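Local structure of putative uncharacterized protein (Archaeoglobus fulgidus, 3VU0) at residues A[11-16]-A[156-161]; A[16-21]-A[32-37]; A[42-45]-A[51-54]; A[68-71]-A[75-78]; A[88-93]-A[131-136]. The protein is the C-terminal globular domain of an archaeal oligosaccharyltransferase AglB, an alpha/beta domain whose helices pack on both faces of a mixed sheet. All blocks are in the same frame, centred on the assembly; numbering follows the deposited sequence.

Interaction 1. Residues A[11-16]-A[156-161]; sequences LNWMKE and VKIFEV
M14 and I158 mark the nearest backbone approach of helical residues 11-16 to strand 156-161, and even there their CA atoms are 8.7 Å apart. The two elements therefore meet through side chains, and no hydrogen bond links them. Inside the helix, K15 N donates to L11 O at 3.0 Å, whereas both backbone bonds given by E16 N are weak, close to where helix 5-17 ends. I158 points at the helix and uses two branches. Its CD1 lies 4.2 Å from SE of M14, a selenomethionine; its CG2 lies 4.2 Å from CZ3 of W13, obliquely placed against the indole. This is helix-on-sheet packing: helix 5-17 rests on one face of a mixed sheet in which strand 156-161 runs between strands 85-91 and 147-153, antiparallel to both. The reach of I158 follows from its extended chain, with CG1 anti to the backbone N (chi1 180°) and CD1 carried onward to the selenium. M14 bends at its last torsion (chi3 -62°) and also touches I44 of helix 41-46. The W13 ring meets F153 edge-to-face on the next strand, and a bound MES molecule, probably from the crystallisation liquor, lies about 6 Å from the W13 side chain.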
# COMPACT_ATOMS: atom_id res chain seq x y z
N LEU A 11 -2.73 11.98 7.39
CA LEU A 11 -4.16 12.11 7.19
C LEU A 11 -4.60 13.57 7.06
O LEU A 11 -5.44 13.90 6.22
CB LEU A 11 -4.92 11.42 8.34
CG LEU A 11 -4.78 9.90 8.39
CD1 LEU A 11 -5.36 9.37 9.70
CD2 LEU A 11 -5.50 9.27 7.20
N ASN A 12 -4.03 14.44 7.89
CA ASN A 12 -4.37 15.86 7.83
C ASN A 12 -3.88 16.46 6.52
O ASN A 12 -4.55 17.31 5.93
CB ASN A 12 -3.75 16.64 9.00
CG ASN A 12 -4.37 16.28 10.33
OD1 ASN A 12 -5.57 15.99 10.42
ND2 ASN A 12 -3.56 16.31 11.38
N TRP A 13 -2.71 16.02 6.08
CA TRP A 13 -2.15 16.51 4.83
C TRP A 13 -3.05 16.11 3.66
O TRP A 13 -3.38 16.94 2.81
CB TRP A 13 -0.74 15.95 4.61
CG TRP A 13 -0.02 16.56 3.44
CD1 TRP A 13 0.78 17.67 3.46
CD2 TRP A 13 -0.06 16.12 2.08
NE1 TRP A 13 1.23 17.95 2.19
CE2 TRP A 13 0.73 17.02 1.32
CE3 TRP A 13 -0.70 15.06 1.42
CZ2 TRP A 13 0.90 16.88 -0.06
CZ3 TRP A 13 -0.53 14.92 0.04
CH2 TRP A 13 0.27 15.83 -0.68
N MSE A 14 -3.45 14.84 3.59
CA MSE A 14 -4.29 14.44 2.47
C MSE A 14 -5.69 15.04 2.53
O MSE A 14 -6.32 15.25 1.48
CB MSE A 14 -4.34 12.91 2.30
CG MSE A 14 -4.30 12.04 3.54
SE MSE A 14 -3.74 10.20 3.07
CE MSE A 14 -5.18 9.74 1.89
N LYS A 15 -6.16 15.36 3.73
CA LYS A 15 -7.47 15.96 3.88
C LYS A 15 -7.54 17.32 3.19
O LYS A 15 -8.53 17.65 2.54
CB LYS A 15 -7.83 16.13 5.36
CG LYS A 15 -9.25 16.66 5.57
CD LYS A 15 -9.57 16.83 7.05
CE LYS A 15 -11.03 17.23 7.25
NZ LYS A 15 -11.37 17.37 8.69
N GLU A 16 -6.48 18.11 3.33
CA GLU A 16 -6.49 19.44 2.73
C GLU A 16 -5.74 19.59 1.42
O GLU A 16 -5.81 20.64 0.78
CB GLU A 16 -5.96 20.47 3.73
CG GLU A 16 -4.55 20.23 4.22
CD GLU A 16 -4.12 21.24 5.27
OE1 GLU A 16 -4.13 22.45 4.97
OE2 GLU A 16 -3.79 20.82 6.40
N VAL A 156 4.88 6.62 6.93
CA VAL A 156 3.77 6.69 5.98
C VAL A 156 4.15 7.50 4.74
O VAL A 156 4.63 8.63 4.84
CB VAL A 156 2.52 7.33 6.63
CG1 VAL A 156 1.36 7.33 5.64
CG2 VAL A 156 2.14 6.56 7.89
N LYS A 157 3.94 6.91 3.57
CA LYS A 157 4.26 7.57 2.31
C LYS A 157 3.06 7.54 1.39
O LYS A 157 2.34 6.55 1.33
CB LYS A 157 5.45 6.88 1.63
CG LYS A 157 6.69 6.81 2.51
CD LYS A 157 7.89 6.22 1.76
CE LYS A 157 9.10 6.08 2.70
NZ LYS A 157 10.32 5.54 2.02
N ILE A 158 2.83 8.64 0.68
CA ILE A 158 1.72 8.70 -0.26
C ILE A 158 2.30 8.92 -1.65
O ILE A 158 3.19 9.75 -1.84
CB ILE A 158 0.71 9.83 0.08
CG1 ILE A 158 -0.42 9.83 -0.94
CG2 ILE A 158 1.41 11.18 0.12
CD1 ILE A 158 -1.64 10.61 -0.50
N PHE A 159 1.79 8.15 -2.60
CA PHE A 159 2.25 8.22 -3.98
C PHE A 159 1.13 8.67 -4.89
O PHE A 159 -0.06 8.50 -4.59
CB PHE A 159 2.74 6.84 -4.44
CG PHE A 159 3.91 6.32 -3.66
CD1 PHE A 159 5.20 6.41 -4.17
CD2 PHE A 159 3.72 5.73 -2.41
CE1 PHE A 159 6.29 5.92 -3.44
CE2 PHE A 159 4.80 5.24 -1.67
CZ PHE A 159 6.09 5.33 -2.19
N GLU A 160 1.51 9.23 -6.03
CA GLU A 160 0.56 9.70 -7.02
C GLU A 160 0.67 8.79 -8.24
O GLU A 160 1.77 8.38 -8.61
CB GLU A 160 0.91 11.14 -7.41
CG GLU A 160 0.06 11.75 -8.49
CD GLU A 160 0.46 13.18 -8.78
OE1 GLU A 160 1.63 13.40 -9.18
OE2 GLU A 160 -0.39 14.09 -8.59
N VAL A 161 -0.46 8.46 -8.85
CA VAL A 161 -0.45 7.62 -10.04
C VAL A 161 -0.28 8.55 -11.24
O VAL A 161 -0.85 9.64 -11.27
CB VAL A 161 -1.77 6.84 -10.20
CG1 VAL A 161 -1.77 6.11 -11.54
CG2 VAL A 161 -1.93 5.84 -9.07

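Interaction 2. Residues A[16-21]-A[32-37]; sequences ENLEAQ and YAVLSW
Y32 lies with one ring face under the amide of Q21 and its hydroxyl end against the backbone of E19. Its CG sits between the backbone N and the carbonyl carbon (chi1 72°), which swings the ring toward residues 18-21. Q21 NE2 stands 3.3 Å above the ring plane, over the ring centre, and the amide and ring planes are 37° apart, so the amide is tilted rather than stacked flat. The same nitrogen donates to Y32 O at 3.0 Å with an N-H...O angle of 149°; that oxygen lies in the Q21 amide plane, although the donor is well tilted from the carbonyl plane of Y32. Q21 OE1 is held as well, accepting from A51 N. At the far end of the ring, Y32 OH donates to E19 O (2.8 Å), an atom at the ring edge and near its plane. CB of L18 packs against Y32 OH at 3.5 Å. The contact ties the extended residues that follow helix 5-17 to the start of strand 33-35, an outermost strand of the sheet. Deeper in, L18 CD1 meets V34 CG2 at 4.3 Å. CB of E19 lies 4.0 Å from Y32 CE2, while its carboxylate turns elsewhere: E19 OE1 forms a salt bridge with R86 and a hydrogen bond with Y87 OH. Y32 N is buried here with no partner in the model.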
# COMPACT_ATOMS: atom_id res chain seq x y z
N GLU A 16 -6.48 18.11 3.33
CA GLU A 16 -6.49 19.44 2.73
C GLU A 16 -5.74 19.59 1.42
O GLU A 16 -5.81 20.64 0.78
CB GLU A 16 -5.96 20.47 3.73
CG GLU A 16 -4.55 20.23 4.22
CD GLU A 16 -4.12 21.24 5.27
OE1 GLU A 16 -4.13 22.45 4.97
OE2 GLU A 16 -3.79 20.82 6.40
N ASN A 17 -5.03 18.54 0.99
CA ASN A 17 -4.27 18.62 -0.26
C ASN A 17 -4.81 17.79 -1.42
O ASN A 17 -4.69 18.20 -2.57
CB ASN A 17 -2.80 18.27 -0.00
CG ASN A 17 -2.04 19.41 0.67
OD1 ASN A 17 -1.75 20.43 0.04
ND2 ASN A 17 -1.73 19.24 1.95
N LEU A 18 -5.39 16.63 -1.14
CA LEU A 18 -5.93 15.82 -2.23
C LEU A 18 -7.23 16.46 -2.73
O LEU A 18 -7.93 17.13 -1.96
CB LEU A 18 -6.17 14.38 -1.77
CG LEU A 18 -4.98 13.56 -1.24
CD1 LEU A 18 -5.38 12.11 -1.10
CD2 LEU A 18 -3.79 13.67 -2.19
N GLU A 19 -7.55 16.27 -4.01
CA GLU A 19 -8.76 16.84 -4.60
C GLU A 19 -10.01 16.49 -3.79
O GLU A 19 -10.30 15.32 -3.56
CB GLU A 19 -8.93 16.38 -6.04
CG GLU A 19 -7.84 16.86 -7.01
CD GLU A 19 -6.51 16.14 -6.82
OE1 GLU A 19 -6.53 14.90 -6.62
OE2 GLU A 19 -5.45 16.80 -6.89
N ALA A 20 -10.74 17.53 -3.37
CA ALA A 20 -11.95 17.37 -2.57
C ALA A 20 -12.98 16.42 -3.16
O ALA A 20 -13.12 16.32 -4.39
CB ALA A 20 -12.58 18.73 -2.32
N GLN A 21 -13.70 15.73 -2.28
CA GLN A 21 -14.74 14.79 -2.69
C GLN A 21 -16.03 15.06 -1.93
O GLN A 21 -16.06 15.86 -0.99
CB GLN A 21 -14.28 13.35 -2.43
CG GLN A 21 -13.01 12.95 -3.17
CD GLN A 21 -12.73 11.46 -3.10
OE1 GLN A 21 -12.73 10.87 -2.02
NE2 GLN A 21 -12.47 10.85 -4.25
N TYR A 32 -12.37 9.21 -7.67
CA TYR A 32 -11.12 8.46 -7.61
C TYR A 32 -11.03 7.83 -6.24
O TYR A 32 -11.78 8.19 -5.33
CB TYR A 32 -9.91 9.38 -7.86
CG TYR A 32 -9.60 10.33 -6.72
CD1 TYR A 32 -8.80 9.93 -5.65
CD2 TYR A 32 -10.12 11.62 -6.71
CE1 TYR A 32 -8.52 10.80 -4.59
CE2 TYR A 32 -9.85 12.50 -5.65
CZ TYR A 32 -9.05 12.08 -4.60
OH TYR A 32 -8.78 12.95 -3.57
N ALA A 33 -10.12 6.88 -6.08
CA ALA A 33 -9.95 6.23 -4.79
C ALA A 33 -8.48 6.21 -4.38
O ALA A 33 -7.58 6.40 -5.20
CB ALA A 33 -10.49 4.80 -4.86
N VAL A 34 -8.25 5.99 -3.09
CA VAL A 34 -6.91 5.91 -2.54
C VAL A 34 -6.69 4.45 -2.19
O VAL A 34 -7.49 3.85 -1.46
CB VAL A 34 -6.79 6.76 -1.27
CG1 VAL A 34 -5.40 6.59 -0.66
CG2 VAL A 34 -7.05 8.23 -1.61
N LEU A 35 -5.62 3.86 -2.70
CA LEU A 35 -5.33 2.46 -2.42
C LEU A 35 -4.31 2.29 -1.31
O LEU A 35 -3.27 2.95 -1.29
CB LEU A 35 -4.84 1.75 -3.69
CG LEU A 35 -4.66 0.22 -3.66
CD1 LEU A 35 -4.56 -0.32 -5.08
CD2 LEU A 35 -3.41 -0.15 -2.86
N SER A 36 -4.64 1.43 -0.36
CA SER A 36 -3.76 1.13 0.77
C SER A 36 -4.21 -0.21 1.33
O SER A 36 -5.11 -0.84 0.77
CB SER A 36 -3.88 2.20 1.86
OG SER A 36 -2.85 2.05 2.82
N TRP A 37 -3.59 -0.66 2.41
CA TRP A 37 -3.98 -1.92 3.03
C TRP A 37 -5.31 -1.67 3.73
O TRP A 37 -5.55 -0.57 4.23
CB TRP A 37 -2.92 -2.38 4.03
CG TRP A 37 -3.11 -3.79 4.52
CD1 TRP A 37 -2.92 -4.24 5.79
CD2 TRP A 37 -3.50 -4.94 3.74
NE1 TRP A 37 -3.18 -5.59 5.86
CE2 TRP A 37 -3.53 -6.04 4.62
CE3 TRP A 37 -3.82 -5.14 2.39
CZ2 TRP A 37 -3.87 -7.34 4.19
CZ3 TRP A 37 -4.16 -6.42 1.97
CH2 TRP A 37 -4.18 -7.50 2.86

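Interaction 3. Residues A[42-45]-A[51-54]; sequences NWIL and AVVC
L45 and A51 bring the backbones nearest, with their CA atoms 5.6 Å apart, where the chain leaves helix 41-46 and doubles back as the irregular segment 51-54. V52 is the central residue: its side chain points at the helix, and its two methyls press chiefly on different residues. CG1 presses on I44, 3.5 Å from I44 CG2 and 3.6 Å from I44 CB; the methyl-methyl distance is tighter than usual van der Waals contact, which makes this the close-packed half. The two side chains meet at a slant. In I44, CG1 lies beside the backbone N (chi1 -63°), which leaves CG2 anti to that N and turned to the valine. On the other half V52 CG2 lies 4.2 Å from L45 CG, and here the side chains cross at about a right angle. L45 CD2 also touches the A51 backbone, 4.3 Å from A51 CA. No hydrogen bond joins residues 42-45 to 51-54. Beyond the contact, the W43 ring meets that of W7 on helix 5-17, and the backbones of A51 and V53 are hydrogen-bonded to the backbone of V34 on strand 33-35.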
# COMPACT_ATOMS: atom_id res chain seq x y z
N ASN A 42 -10.60 2.87 7.11
CA ASN A 42 -11.47 3.74 7.89
C ASN A 42 -10.84 5.09 8.21
O ASN A 42 -11.53 6.11 8.26
CB ASN A 42 -11.92 3.05 9.18
CG ASN A 42 -12.89 1.91 8.91
OD1 ASN A 42 -13.77 2.02 8.07
ND2 ASN A 42 -12.73 0.81 9.64
N TRP A 43 -9.53 5.09 8.44
CA TRP A 43 -8.83 6.33 8.75
C TRP A 43 -8.85 7.26 7.54
O TRP A 43 -9.16 8.45 7.65
CB TRP A 43 -7.37 6.06 9.13
CG TRP A 43 -7.16 5.62 10.55
CD1 TRP A 43 -8.06 5.68 11.57
CD2 TRP A 43 -5.94 5.12 11.11
NE1 TRP A 43 -7.48 5.25 12.74
CE2 TRP A 43 -6.17 4.90 12.49
CE3 TRP A 43 -4.67 4.83 10.59
CZ2 TRP A 43 -5.19 4.42 13.35
CZ3 TRP A 43 -3.69 4.34 11.44
CH2 TRP A 43 -3.95 4.14 12.81
N ILE A 44 -8.52 6.71 6.38
CA ILE A 44 -8.49 7.48 5.16
C ILE A 44 -9.89 7.96 4.78
O ILE A 44 -10.08 9.12 4.41
CB ILE A 44 -7.89 6.64 4.02
CG1 ILE A 44 -6.44 6.29 4.37
CG2 ILE A 44 -7.95 7.41 2.70
CD1 ILE A 44 -5.78 5.34 3.38
N LEU A 45 -10.86 7.07 4.90
CA LEU A 45 -12.24 7.39 4.56
C LEU A 45 -12.89 8.39 5.52
O LEU A 45 -13.51 9.36 5.08
CB LEU A 45 -13.09 6.11 4.53
CG LEU A 45 -14.10 5.90 3.39
CD1 LEU A 45 -15.25 5.06 3.93
CD2 LEU A 45 -14.63 7.22 2.86
N ALA A 51 -12.24 8.53 -0.63
CA ALA A 51 -12.69 7.19 -0.98
C ALA A 51 -11.52 6.21 -0.98
O ALA A 51 -10.40 6.56 -1.36
CB ALA A 51 -13.36 7.22 -2.35
N VAL A 52 -11.79 4.97 -0.58
CA VAL A 52 -10.73 3.96 -0.53
C VAL A 52 -11.05 2.70 -1.32
O VAL A 52 -12.20 2.40 -1.64
CB VAL A 52 -10.43 3.54 0.93
CG1 VAL A 52 -9.91 4.73 1.72
CG2 VAL A 52 -11.69 2.98 1.59
N VAL A 53 -9.99 1.95 -1.64
CA VAL A 53 -10.14 0.70 -2.36
C VAL A 53 -10.68 -0.34 -1.38
O VAL A 53 -11.44 -1.22 -1.77
CB VAL A 53 -8.78 0.21 -2.91
CG1 VAL A 53 -8.91 -1.21 -3.45
CG2 VAL A 53 -8.32 1.15 -4.01
N CYS A 54 -10.31 -0.22 -0.11
CA CYS A 54 -10.77 -1.16 0.91
C CYS A 54 -10.68 -0.61 2.33
O CYS A 54 -9.76 0.15 2.65
CB CYS A 54 -9.98 -2.47 0.80
SG CYS A 54 -8.19 -2.28 0.99

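Interaction 4. Residues A[68-71]-A[75-78]; sequences FTAQ and EAMK
A70 and A76 form the packed part of this small contact, their CB methyls 4.1 Å apart and both directed into the gap between the segments. A70 CB is also 4.2 Å from A76 N, so it rests against the start of the helical backbone as well as against the methyl. With no longer side chain intervening, the CA atoms of A70 and A76 come within 5.8 Å of each other. The total area buried is only 84 Å², and no hydrogen bond crosses. The contact belongs to the short turn between two consecutive helices, 61-69 and 73-83: A70 follows the first, and A76 lies in the first turn of the second. S72, directly before helix 73-83, accepts a hydrogen bond from E75 N through its OG. The buried side is closed by helix 132-138, whose M132, a selenomethionine, is touched by both A70 and A76, while the A70 backbone is hydrogen-bonded to M132. On the solvent side the packing is thin. E75 CB only grazes A70 CB at 4.5 Å, and the rest of the glutamate leads away from residues 68-71, bent at chi2 (-61°). Its carboxylate is engaged within its own helix, where K78 NZ donates to E75 OE2 at 2.6 Å in a salt bridge. The ammonium meets that oxygen on its syn side but 34° out of the carboxylate plane. Both charged residues are exposed. Q71, the next residue after A70, offers its carbonyl oxygen to K135 NZ.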
# COMPACT_ATOMS: atom_id res chain seq x y z
N PHE A 68 -0.14 -4.83 -4.29
CA PHE A 68 1.11 -4.80 -3.54
C PHE A 68 2.06 -5.96 -3.84
O PHE A 68 3.28 -5.79 -3.78
CB PHE A 68 0.83 -4.74 -2.04
CG PHE A 68 0.39 -3.38 -1.55
CD1 PHE A 68 1.06 -2.23 -1.95
CD2 PHE A 68 -0.68 -3.27 -0.67
CE1 PHE A 68 0.68 -0.98 -1.47
CE2 PHE A 68 -1.07 -2.02 -0.19
CZ PHE A 68 -0.39 -0.87 -0.59
N THR A 69 1.52 -7.13 -4.17
CA THR A 69 2.37 -8.27 -4.46
C THR A 69 2.71 -8.40 -5.94
O THR A 69 3.42 -9.32 -6.34
CB THR A 69 1.74 -9.59 -3.96
OG1 THR A 69 0.44 -9.76 -4.54
CG2 THR A 69 1.60 -9.56 -2.44
N ALA A 70 2.21 -7.48 -6.76
CA ALA A 70 2.49 -7.51 -8.19
C ALA A 70 3.98 -7.29 -8.44
O ALA A 70 4.63 -6.51 -7.74
CB ALA A 70 1.69 -6.42 -8.90
N GLN A 71 4.53 -7.98 -9.44
CA GLN A 71 5.95 -7.84 -9.75
C GLN A 71 6.23 -6.94 -10.95
O GLN A 71 7.39 -6.68 -11.28
CB GLN A 71 6.57 -9.22 -9.97
CG GLN A 71 6.54 -10.09 -8.73
CD GLN A 71 7.16 -11.44 -8.97
OE1 GLN A 71 8.36 -11.54 -9.23
NE2 GLN A 71 6.35 -12.48 -8.91
N GLU A 75 0.97 -5.22 -14.50
CA GLU A 75 -0.04 -5.97 -13.78
C GLU A 75 -0.68 -5.11 -12.69
O GLU A 75 -1.87 -5.22 -12.42
CB GLU A 75 0.56 -7.22 -13.14
CG GLU A 75 0.74 -8.39 -14.10
CD GLU A 75 -0.58 -8.86 -14.68
OE1 GLU A 75 -1.54 -9.06 -13.90
OE2 GLU A 75 -0.67 -9.05 -15.91
N ALA A 76 0.13 -4.25 -12.08
CA ALA A 76 -0.36 -3.37 -11.02
C ALA A 76 -1.34 -2.32 -11.56
O ALA A 76 -2.31 -1.97 -10.90
CB ALA A 76 0.81 -2.67 -10.35
N MSE A 77 -1.08 -1.83 -12.77
CA MSE A 77 -1.94 -0.82 -13.37
C MSE A 77 -3.34 -1.35 -13.71
O MSE A 77 -4.27 -0.57 -13.88
CB MSE A 77 -1.28 -0.24 -14.62
CG MSE A 77 -0.15 0.74 -14.32
SE MSE A 77 -0.72 2.25 -13.24
CE MSE A 77 -1.65 3.28 -14.59
N LYS A 78 -3.48 -2.66 -13.81
CA LYS A 78 -4.79 -3.24 -14.11
C LYS A 78 -5.71 -2.97 -12.93
O LYS A 78 -6.88 -2.63 -13.11
CB LYS A 78 -4.66 -4.75 -14.34
CG LYS A 78 -3.92 -5.09 -15.62
CD LYS A 78 -3.77 -6.58 -15.79
CE LYS A 78 -3.08 -6.91 -17.10
NZ LYS A 78 -2.79 -8.36 -17.21

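Interaction 5. Residues A[88-93]-A[131-136]; sequences VVTVEE and TMLYKL
Packing of a helix across a sheet strand defines this buried contact: helix 132-138 lies over strand 85-91, on the face of the mixed sheet opposite to helix 5-17. The axes of the short segments 88-91 and 132-136 approach to 9.5 Å and cross at -86°, nearly perpendicular, so the helix meets the strand through L133 and L136 alone. T90 is at the centre. Its CG2 methyl lies 4.1 Å from L133 CD1, and 4.1 Å from both CB and CD1 of L136, so the one methyl touches both leucines. L133 reaches it because its CG stands anti to the backbone N (chi1 178°), bringing the end of the side chain nearer the strand than its CB direction alone would suggest. Two residues earlier on the same strand face, V88 CG1 meets L136 CD1 at 4.0 Å, the two side chains at about a right angle. F67 of helix 61-69 touches both V88 and L136. At the start of the helix T131 is the N-cap, its OG1 accepting a weak bond from Y134 N at 3.4 Å. The polar branch of T90 is engaged too: its OG1 is hydrogen-bonded to ND1 of H137, one residue beyond the contact.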
# COMPACT_ATOMS: atom_id res chain seq x y z
N VAL A 88 -1.69 6.18 -3.82
CA VAL A 88 -1.40 4.95 -3.09
C VAL A 88 -0.70 5.32 -1.79
O VAL A 88 0.16 6.19 -1.77
CB VAL A 88 -0.47 4.02 -3.90
CG1 VAL A 88 -0.13 2.78 -3.07
CG2 VAL A 88 -1.13 3.62 -5.21
N VAL A 89 -1.09 4.68 -0.69
CA VAL A 89 -0.47 4.94 0.60
C VAL A 89 0.19 3.67 1.12
O VAL A 89 -0.45 2.63 1.25
CB VAL A 89 -1.51 5.43 1.64
CG1 VAL A 89 -0.84 5.63 3.00
CG2 VAL A 89 -2.13 6.73 1.18
N THR A 90 1.49 3.75 1.39
CA THR A 90 2.23 2.61 1.92
C THR A 90 2.66 2.93 3.34
O THR A 90 2.75 4.09 3.73
CB THR A 90 3.49 2.29 1.07
OG1 THR A 90 4.38 3.41 1.09
CG2 THR A 90 3.10 1.97 -0.37
N VAL A 91 2.92 1.88 4.12
CA VAL A 91 3.32 2.07 5.51
C VAL A 91 4.46 1.11 5.82
O VAL A 91 4.47 -0.03 5.36
CB VAL A 91 2.13 1.78 6.45
CG1 VAL A 91 2.49 2.14 7.89
CG2 VAL A 91 0.91 2.56 5.99
N GLU A 92 5.43 1.57 6.61
CA GLU A 92 6.59 0.74 6.93
C GLU A 92 6.26 -0.64 7.52
O GLU A 92 6.93 -1.62 7.18
CB GLU A 92 7.55 1.47 7.87
CG GLU A 92 8.90 0.75 8.03
CD GLU A 92 9.87 1.47 8.96
OE1 GLU A 92 10.99 0.96 9.16
OE2 GLU A 92 9.51 2.54 9.49
N GLU A 93 5.25 -0.73 8.38
CA GLU A 93 4.90 -2.02 8.98
C GLU A 93 4.44 -3.07 7.95
O GLU A 93 4.31 -4.25 8.28
CB GLU A 93 3.81 -1.85 10.06
CG GLU A 93 2.46 -1.37 9.55
CD GLU A 93 1.40 -1.30 10.65
OE1 GLU A 93 0.25 -0.93 10.34
OE2 GLU A 93 1.70 -1.62 11.82
N THR A 131 8.38 -6.94 -5.52
CA THR A 131 7.02 -6.41 -5.52
C THR A 131 6.86 -4.89 -5.60
O THR A 131 7.79 -4.13 -5.38
CB THR A 131 6.23 -6.87 -4.28
OG1 THR A 131 6.73 -6.18 -3.12
CG2 THR A 131 6.38 -8.38 -4.08
N MSE A 132 5.63 -4.49 -5.92
CA MSE A 132 5.27 -3.08 -6.01
C MSE A 132 5.47 -2.41 -4.65
O MSE A 132 5.91 -1.26 -4.58
CB MSE A 132 3.80 -2.94 -6.43
CG MSE A 132 3.55 -3.22 -7.90
SE MSE A 132 4.47 -1.93 -9.00
CE MSE A 132 3.62 -0.32 -8.34
N LEU A 133 5.14 -3.12 -3.58
CA LEU A 133 5.29 -2.58 -2.23
C LEU A 133 6.74 -2.18 -1.99
O LEU A 133 7.01 -1.14 -1.41
CB LEU A 133 4.86 -3.62 -1.20
CG LEU A 133 5.00 -3.20 0.27
CD1 LEU A 133 4.31 -1.87 0.51
CD2 LEU A 133 4.40 -4.28 1.17
N TYR A 134 7.66 -3.02 -2.45
CA TYR A 134 9.09 -2.74 -2.30
C TYR A 134 9.50 -1.54 -3.17
O TYR A 134 10.14 -0.61 -2.69
CB TYR A 134 9.91 -3.96 -2.72
CG TYR A 134 11.40 -3.68 -2.76
CD1 TYR A 134 12.17 -3.76 -1.61
CD2 TYR A 134 12.02 -3.30 -3.95
CE1 TYR A 134 13.54 -3.49 -1.64
CE2 TYR A 134 13.38 -3.02 -3.99
CZ TYR A 134 14.13 -3.11 -2.83
OH TYR A 134 15.48 -2.85 -2.87
N LYS A 135 9.13 -1.58 -4.44
CA LYS A 135 9.49 -0.51 -5.36
C LYS A 135 8.90 0.84 -4.96
O LYS A 135 9.46 1.89 -5.28
CB LYS A 135 9.07 -0.87 -6.78
CG LYS A 135 9.70 -2.17 -7.26
CD LYS A 135 9.15 -2.63 -8.59
CE LYS A 135 9.67 -4.01 -8.95
NZ LYS A 135 9.18 -4.44 -10.29
N LEU A 136 7.78 0.80 -4.24
CA LEU A 136 7.14 2.02 -3.77
C LEU A 136 7.75 2.50 -2.45
O LEU A 136 8.48 3.49 -2.42
CB LEU A 136 5.63 1.82 -3.55
CG LEU A 136 4.74 1.67 -4.79
CD1 LEU A 136 3.34 1.24 -4.37
CD2 LEU A 136 4.68 2.99 -5.54

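In the fold
The sheet connects most of these contacts. Interactions 1 and 5 lie on opposite faces, their centres 14 Å apart, and are joined by probable backbone hydrogen bonds from F159 N to V88 O (2.7 Å) and from T90 N to K157 O (2.9 Å). Interactions 1, 2 and 3 share one core: M14 CE is 3.7 Å from I44 CG2 and 4.1 Å from V34 CG1. Between interactions 2 and 3, V34 N and A51 O form a probable backbone hydrogen bond of 2.8 Å. Interaction 4 lies about 20 Å from interaction 3 between centres but 12 Å from interaction 5, and it touches interaction 2 where L35 CD2 meets F68 CZ at 3.8 Å.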